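PDB 5IM3: ribonucleoside-diphosphate reductase from Pseudomonas aeruginosa, which probably supplies precursors for DNA synthesis by reducing ribonucleoside diphosphates to their 2'-deoxy forms, under allosteric control by bound nucleotides such as dATP. Local coordinates for residues E234-L239 against F316-I321; P408-G413 against G421-V426. One frame throughout, in Å; residues are numbered along the deposited sequence.

Interaction 1. Residues E234-L239 against F316-I321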
# COMPACT_ATOMS: atom_id res chain seq x y z
N GLU A 234 29.40 36.35 41.26
CA GLU A 234 29.82 36.81 39.94
C GLU A 234 29.51 38.29 39.75
O GLU A 234 30.40 39.09 39.44
CB GLU A 234 29.13 35.95 38.88
CG GLU A 234 29.47 36.29 37.44
CD GLU A 234 28.82 35.35 36.45
OE1 GLU A 234 28.41 34.24 36.86
OE2 GLU A 234 28.71 35.71 35.26
N ALA A 235 28.25 38.67 39.94
CA ALA A 235 27.83 40.04 39.67
C ALA A 235 28.45 41.01 40.68
O ALA A 235 29.05 42.02 40.30
CB ALA A 235 26.31 40.14 39.69
N LEU A 236 28.30 40.72 41.98
CA LEU A 236 28.78 41.66 42.99
C LEU A 236 30.29 41.80 42.94
O LEU A 236 30.82 42.90 43.08
CB LEU A 236 28.33 41.21 44.38
CG LEU A 236 26.82 41.14 44.59
CD1 LEU A 236 26.54 40.51 45.93
CD2 LEU A 236 26.17 42.52 44.51
N GLY A 237 31.01 40.68 42.75
CA GLY A 237 32.45 40.76 42.61
C GLY A 237 32.87 41.63 41.44
O GLY A 237 33.84 42.39 41.53
N PHE A 238 32.15 41.53 40.32
CA PHE A 238 32.43 42.38 39.17
C PHE A 238 32.21 43.85 39.51
O PHE A 238 33.03 44.71 39.17
CB PHE A 238 31.56 41.96 37.98
CG PHE A 238 31.83 42.73 36.72
CD1 PHE A 238 32.82 42.33 35.84
CD2 PHE A 238 31.07 43.84 36.40
CE1 PHE A 238 33.06 43.03 34.67
CE2 PHE A 238 31.30 44.55 35.23
CZ PHE A 238 32.30 44.14 34.37
N LEU A 239 31.10 44.15 40.18
CA LEU A 239 30.77 45.52 40.55
C LEU A 239 31.60 46.05 41.71
O LEU A 239 31.45 47.22 42.07
CB LEU A 239 29.28 45.62 40.90
CG LEU A 239 28.31 45.39 39.75
CD1 LEU A 239 26.88 45.33 40.25
CD2 LEU A 239 28.47 46.49 38.70
N PHE A 316 26.87 40.62 35.15
CA PHE A 316 26.90 41.53 36.29
C PHE A 316 25.55 42.21 36.51
O PHE A 316 25.49 43.28 37.13
CB PHE A 316 28.01 42.57 36.12
CG PHE A 316 27.83 43.51 34.96
CD1 PHE A 316 28.21 43.14 33.69
CD2 PHE A 316 27.28 44.76 35.16
CE1 PHE A 316 28.05 44.01 32.62
CE2 PHE A 316 27.11 45.64 34.10
CZ PHE A 316 27.50 45.26 32.83
N GLU A 317 24.46 41.60 36.03
CA GLU A 317 23.11 42.10 36.26
C GLU A 317 22.34 41.04 37.05
O GLU A 317 22.09 39.94 36.54
CB GLU A 317 22.41 42.41 34.94
CG GLU A 317 21.05 43.06 35.10
CD GLU A 317 20.43 43.47 33.77
OE1 GLU A 317 20.56 42.71 32.79
OE2 GLU A 317 19.83 44.57 33.71
N LEU A 318 21.97 41.38 38.28
CA LEU A 318 21.22 40.47 39.14
C LEU A 318 19.72 40.54 38.83
O LEU A 318 19.24 41.52 38.27
CB LEU A 318 21.47 40.80 40.61
CG LEU A 318 22.83 40.32 41.14
CD1 LEU A 318 23.16 40.94 42.48
CD2 LEU A 318 22.85 38.80 41.24
N PRO A 319 18.97 39.50 39.20
CA PRO A 319 17.58 39.41 38.70
C PRO A 319 16.71 40.61 39.04
O PRO A 319 16.02 41.13 38.16
CB PRO A 319 17.06 38.12 39.36
CG PRO A 319 18.28 37.31 39.63
CD PRO A 319 19.34 38.32 39.99
N GLN A 320 16.72 41.06 40.30
CA GLN A 320 15.87 42.20 40.65
C GLN A 320 16.36 43.49 40.01
O GLN A 320 15.56 44.39 39.74
CB GLN A 320 15.81 42.36 42.17
CG GLN A 320 15.22 41.16 42.90
CD GLN A 320 13.87 40.74 42.34
OE1 GLN A 320 12.92 41.53 42.33
NE2 GLN A 320 13.79 39.51 41.86
N ILE A 321 17.67 43.60 39.75
CA ILE A 321 18.18 44.75 39.03
C ILE A 321 17.81 44.66 37.56
O ILE A 321 17.57 45.68 36.90
CB ILE A 321 19.70 44.88 39.26
CG1 ILE A 321 19.96 45.45 40.66
CG2 ILE A 321 20.36 45.74 38.17
CD1 ILE A 321 21.43 45.51 41.05
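Phe-238 and Phe-316 form an offset stack, with ring centroids 4.8 Å apart and planes tilted by 26°. The overlap is partial: the CD2-CE2 side of Phe-238 does the touching, and CE2 lies over one face of the Phe-316 ring, displaced toward its rim and 3.7 Å from Phe-316 CD1. Phe-238 also presses on the root of its partner, since its CD2 approaches Phe-316 CB to 3.3 Å. In Phe-316, chi1 of 65° puts CG between the backbone N and the carbonyl carbon. Lys-264 makes a cation-pi contact with Phe-238. Leu-239 meets Phe-316 at about a right angle, its CD2 methyl 4.1 Å from ring atom CD2, while its CD1 lies near the Phe-316 carbonyl oxygen.

One turn back on the helix, the CB of Ala-235 points toward the other segment. Its small side chain permits close backbone approach: CB lies 3.7 Å from Phe-316 CA, and the two CA atoms are only 3.8 Å apart. The contact thus joins the C-terminal part of helix 219-239 to the short connection between strand 314-315 and helix 319-330; residues 316-321 belong to the all-alpha domain of the reductase large chain, with Leu-318 as N-cap residue of that second helix. Leu-318 leans back over Ala-235, CG to CB 3.8 Å, and its CD1 reaches the CD2 methyl of Leu-236, the two leucines crossing roughly perpendicular; Met-250 and Tyr-254 of helix 250-267 pack beside them. The carboxylates have other partners: Glu-234 bonds to the backbone N of Arg-315 and to Tyr-304, whereas Glu-317, whose CB points away from residues 234-239, forms a salt bridge with Arg-325 through OE2.

Interaction 2. Residues P408-G413 against G421-V426. With DTP (2'-deoxyadenosine 5'-triphosphate), chain G.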
# COMPACT_ATOMS: atom_id res chain seq x y z
N PRO A 408 -1.74 41.68 -3.50
CA PRO A 408 -1.87 42.67 -4.59
C PRO A 408 -1.03 42.37 -5.82
O PRO A 408 -1.31 42.93 -6.89
CB PRO A 408 -1.43 43.99 -3.92
CG PRO A 408 -1.57 43.76 -2.45
CD PRO A 408 -1.27 42.30 -2.25
N VAL A 409 -0.01 41.52 -5.71
CA VAL A 409 0.94 41.30 -6.79
C VAL A 409 0.32 40.38 -7.84
O VAL A 409 -0.18 39.30 -7.50
CB VAL A 409 2.26 40.73 -6.24
CG1 VAL A 409 3.23 40.41 -7.37
CG2 VAL A 409 2.88 41.72 -5.27
N ARG A 410 0.37 40.79 -9.10
CA ARG A 410 -0.36 40.11 -10.17
C ARG A 410 0.19 38.71 -10.42
O ARG A 410 1.37 38.43 -10.22
CB ARG A 410 -0.32 40.94 -11.45
CG ARG A 410 1.07 41.17 -12.02
CD ARG A 410 1.02 42.17 -13.17
NE ARG A 410 0.57 43.49 -12.72
CZ ARG A 410 0.58 44.59 -13.46
NH1 ARG A 410 1.02 44.55 -14.71
NH2 ARG A 410 0.16 45.73 -12.94
N ALA A 411 -0.70 37.83 -10.89
CA ALA A 411 -0.44 36.40 -10.91
C ALA A 411 0.11 35.95 -12.26
O ALA A 411 0.24 36.74 -13.21
CB ALA A 411 -1.72 35.64 -10.57
N LEU A 412 0.43 34.67 -12.35
CA LEU A 412 0.89 34.07 -13.60
C LEU A 412 -0.08 34.41 -14.72
O LEU A 412 -1.30 34.30 -14.56
CB LEU A 412 1.02 32.55 -13.45
CG LEU A 412 1.40 31.78 -14.72
CD1 LEU A 412 2.83 32.08 -15.14
CD2 LEU A 412 1.20 30.28 -14.52
N GLY A 413 0.47 34.81 -15.87
CA GLY A 413 -0.32 35.10 -17.04
C GLY A 413 -0.77 36.54 -17.18
O GLY A 413 -1.34 36.89 -18.22
N GLY A 421 5.38 41.40 -22.08
CA GLY A 421 5.40 39.99 -21.80
C GLY A 421 4.31 39.61 -20.81
O GLY A 421 3.28 40.29 -20.71
N LYS A 422 4.55 38.53 -20.08
CA LYS A 422 3.59 38.03 -19.10
C LYS A 422 4.28 37.68 -17.79
O LYS A 422 5.37 37.10 -17.79
CB LYS A 422 2.85 36.79 -19.63
CG LYS A 422 1.75 37.12 -20.62
CD LYS A 422 1.15 35.86 -21.23
CE LYS A 422 0.08 36.21 -22.25
NZ LYS A 422 -0.31 35.03 -23.07
N SER A 423 3.63 38.04 -16.69
CA SER A 423 4.18 37.78 -15.37
C SER A 423 4.22 36.29 -15.08
O SER A 423 3.40 35.51 -15.58
CB SER A 423 3.33 38.48 -14.30
OG SER A 423 3.84 38.21 -13.00
N GLN A 424 5.19 35.89 -14.27
CA GLN A 424 5.27 34.54 -13.74
C GLN A 424 4.65 34.43 -12.35
O GLN A 424 4.72 33.36 -11.74
CB GLN A 424 6.72 34.06 -13.70
CG GLN A 424 7.37 34.01 -15.08
CD GLN A 424 6.54 33.23 -16.07
OE1 GLN A 424 6.16 32.08 -15.82
NE2 GLN A 424 6.22 33.86 -17.20
N GLY A 425 4.06 35.50 -11.85
CA GLY A 425 3.36 35.45 -10.59
C GLY A 425 4.24 35.77 -9.40
O GLY A 425 5.37 36.25 -9.51
N VAL A 426 3.69 35.47 -8.22
CA VAL A 426 4.29 35.93 -6.98
C VAL A 426 5.43 35.01 -6.53
O VAL A 426 6.33 35.45 -5.81
CB VAL A 426 3.22 36.04 -5.88
CG1 VAL A 426 2.12 37.00 -6.32
CG2 VAL A 426 2.63 34.67 -5.54
PG DTP G . 1.54 48.76 -15.07
O1G DTP G . 1.65 47.60 -16.00
O2G DTP G . 0.43 49.74 -15.46
O3G DTP G . 1.28 48.31 -13.63
PB DTP G . 3.94 49.76 -13.84
O1B DTP G . 3.23 49.78 -12.54
O2B DTP G . 4.75 51.04 -14.03
O3B DTP G . 2.88 49.61 -15.02
PA DTP G . 5.53 47.73 -12.70
O1A DTP G . 4.91 48.36 -11.55
O2A DTP G . 7.02 47.95 -12.62
O3A DTP G . 4.93 48.52 -13.94
O5' DTP G . 5.20 46.18 -12.71
C5' DTP G . 3.88 45.68 -12.45
C4' DTP G . 3.95 44.21 -12.13
O4' DTP G . 4.73 43.53 -13.14
C3' DTP G . 4.58 43.86 -10.78
O3' DTP G . 3.86 42.80 -10.15
C2' DTP G . 5.98 43.40 -11.16
C1' DTP G . 5.80 42.82 -12.54
N9 DTP G . 6.96 42.95 -13.41
C8 DTP G . 7.32 44.07 -14.11
N7 DTP G . 8.45 43.96 -14.76
C5 DTP G . 8.86 42.66 -14.48
C6 DTP G . 9.98 41.91 -14.89
N6 DTP G . 10.93 42.38 -15.70
N1 DTP G . 10.08 40.64 -14.44
C2 DTP G . 9.12 40.16 -13.64
N3 DTP G . 8.02 40.77 -13.19
C4 DTP G . 7.95 42.03 -13.65
O HOH W 1 3.76 40.07 -10.83
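Ala-411 and Gly-425 bring their CA atoms within 3.9 Å where the two segments run 139° apart in direction (409 to 413 against 422 to 426), and Gly-413 N donates to Ser-423 O (3.0 Å, 164° at hydrogen). Ser-423 OG, anti to its own backbone N (chi1 179°), accepts from Gly-425 N in an ST turn and also bonds to a water. That water donates to Arg-410 O and is hydrogen-bonded to O3' of the bound dATP. Val-409 CG1 packs on Val-426 CG1 at 3.7 Å and meets the same O3', while Leu-412 CD1 rests against Ser-423 O and Gln-424 OE1. The Arg-410 chain bends at chi3; the sugar covers one guanidinium face, C5' lying 3.6 Å above its centre. NH2 bonds to gamma-phosphate oxygen O3G (2.9 Å); the NH1 bond to O1G is weak. Asp-380 takes NE in a salt bridge. Lys-397 and Val-440 O of the second subunit also bind this dATP, as in the allosteric specificity site of class I reductases. Arg-410 should therefore offset phosphate charge while Asp-380 steadies it, and the water links O3' to the ST turn.

Interactions 1 and 2 are separate along the chain and in space, with centres about 57 Å and nearest atoms about 41 Å apart, and they share no helix or strand. Both are largely buried, though interaction 2 includes an exposed margin that interaction 1 lacks. Interaction 1 is apolar packing between a helix and the lead-in to another, away from the annotated sites; aromatic and aliphatic carbons carry it. In the barrel domain, interaction 2 joins the loop before the small hairpin 415-416/421-422 to its second strand and the turn that follows, and relies on backbone, water and charged contacts around a nucleotide. Neither pair of segments is touched by another protein chain, yet dATP connects interaction 2 to the second subunit.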